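Local coordinates for protein glycoside hydrolase family 31 (Trueperella pyogenes, PDB 5I0F) that degrades the cyclic glucan cycloalternan, probably hydrolysing its glucosidic bonds by a retaining mechanism that passes through a covalent glycosyl-enzyme intermediate, at residues Asn278-Leu281 and Asp282-Arg286. Sequence-based numbering, arbitrary orientation.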
loop_
_atom_site.group_PDB
_atom_site.type_symbol
_atom_site.label_atom_id
_atom_site.label_comp_id
_atom_site.label_asym_id
_atom_site.label_seq_id
_atom_site.Cartn_x
_atom_site.Cartn_y
_atom_site.Cartn_z
ATOM N N ASN A 278 -10.664 -1.051 -19.390
ATOM C CA ASN A 278 -11.680 0.008 -19.434
ATOM C C ASN A 278 -12.988 -0.337 -18.745
ATOM O O ASN A 278 -13.617 0.527 -18.134
ATOM C CB ASN A 278 -11.976 0.455 -20.861
ATOM C CG ASN A 278 -11.048 1.537 -21.306
ATOM O OD1 ASN A 278 -11.137 2.682 -20.852
ATOM N ND2 ASN A 278 -10.150 1.192 -22.188
ATOM N N GLY A 279 -13.399 -1.592 -18.850
ATOM C CA GLY A 279 -14.577 -2.052 -18.129
ATOM C C GLY A 279 -14.418 -1.828 -16.641
ATOM O O GLY A 279 -15.306 -1.267 -15.978
ATOM N N PHE A 280 -13.282 -2.269 -16.119
ATOM C CA PHE A 280 -12.959 -2.082 -14.704
ATOM C C PHE A 280 -12.904 -0.602 -14.303
ATOM O O PHE A 280 -13.533 -0.188 -13.310
ATOM C CB PHE A 280 -11.668 -2.819 -14.366
ATOM C CG PHE A 280 -11.282 -2.737 -12.897
ATOM C CD1 PHE A 280 -12.203 -3.033 -11.891
ATOM C CD2 PHE A 280 -9.994 -2.363 -12.528
ATOM C CE1 PHE A 280 -11.847 -2.943 -10.544
ATOM C CE2 PHE A 280 -9.626 -2.293 -11.184
ATOM C CZ PHE A 280 -10.559 -2.583 -10.191
ATOM N N LEU A 281 -12.247 0.211 -15.117
ATOM C CA LEU A 281 -12.183 1.655 -14.857
ATOM C C LEU A 281 -13.552 2.357 -14.834
ATOM O O LEU A 281 -13.760 3.287 -14.028
ATOM C CB LEU A 281 -11.263 2.349 -15.873
ATOM C CG LEU A 281 -9.795 1.931 -15.802
ATOM C CD1 LEU A 281 -8.986 2.777 -16.779
ATOM C CD2 LEU A 281 -9.227 2.042 -14.406
ATOM N N ASP A 282 -14.473 1.923 -15.695
ATOM C CA ASP A 282 -15.838 2.411 -15.656
ATOM C C ASP A 282 -16.514 2.183 -14.290
ATOM O O ASP A 282 -17.313 3.007 -13.875
ATOM C CB ASP A 282 -16.703 1.781 -16.761
ATOM C CG ASP A 282 -16.414 2.353 -18.140
ATOM O OD1 ASP A 282 -15.886 3.488 -18.236
ATOM O OD2 ASP A 282 -16.737 1.657 -19.125
ATOM N N VAL A 283 -16.175 1.090 -13.615
ATOM C CA VAL A 283 -16.720 0.770 -12.300
ATOM C C VAL A 283 -15.903 1.417 -11.161
ATOM O O VAL A 283 -16.472 1.991 -10.214
ATOM C CB VAL A 283 -16.800 -0.766 -12.147
ATOM C CG1 VAL A 283 -17.086 -1.190 -10.714
ATOM C CG2 VAL A 283 -17.869 -1.312 -13.080
ATOM N N ALA A 284 -14.580 1.344 -11.266
ATOM C CA ALA A 284 -13.679 1.789 -10.201
ATOM C C ALA A 284 -13.485 3.295 -10.123
ATOM O O ALA A 284 -13.437 3.826 -9.035
ATOM C CB ALA A 284 -12.335 1.103 -10.320
ATOM N N GLY A 285 -13.381 3.963 -11.266
ATOM C CA GLY A 285 -13.025 5.380 -11.359
ATOM C C GLY A 285 -11.786 5.470 -12.226
ATOM O O GLY A 285 -11.046 4.509 -12.335
ATOM N N ARG A 286 -11.595 6.602 -12.880
ATOM C CA ARG A 286 -10.511 6.786 -13.846
ATOM C C ARG A 286 -9.479 7.786 -13.333
ATOM O O ARG A 286 -9.838 8.670 -12.592
ATOM C CB ARG A 286 -11.077 7.295 -15.166
ATOM C CG ARG A 286 -11.782 6.216 -15.965
ATOM C CD ARG A 286 -12.450 6.766 -17.204
ATOM N NE ARG A 286 -13.126 5.681 -17.912
ATOM C CZ ARG A 286 -12.552 4.823 -18.754
ATOM N NH1 ARG A 286 -11.252 4.904 -19.067
ATOM N NH2 ARG A 286 -13.302 3.881 -19.322
#
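Asn278 meets Arg286 where helix 273-284 ends: the chain leaves the helix at Gly285 and the arginine folds back along the last turns, ahead of the first strand of the TIM barrel. Asn278 OD1 lies almost exactly in the guanidinium plane and accepts end-on from Arg286 NH1 and NH2, each at 2.9 Å; NH2 arrives on a lone pair. The amide's other end, ND2, is tied to the backbone oxygens of Thr274 and Thr646, which fixes the flip of the amide and turns OD1 to the arginine. One residue on, Gly279 O receives a weak bond from Val283 N. With CG anti to the backbone N (chi1 -177°), the Phe280 ring runs on along the helix toward the next turn, where Ala284 CB lies over one face, a CH-pi contact 4.2 Å from the centroid, while Phe215 stacks on the ring and His229 meets it edge-to-face. Leu281 O accepts Gly285 N, the last helical bond before the positive phi of Gly285 swings the chain away. Leu281 CB packs over the centre of one guanidinium face, 4.0 Å from its plane, giving that face an apolar cover. Arg286 NH2 also forms a salt bridge with Asp282, reaching OD1 at 2.8 Å from above the carboxylate plane.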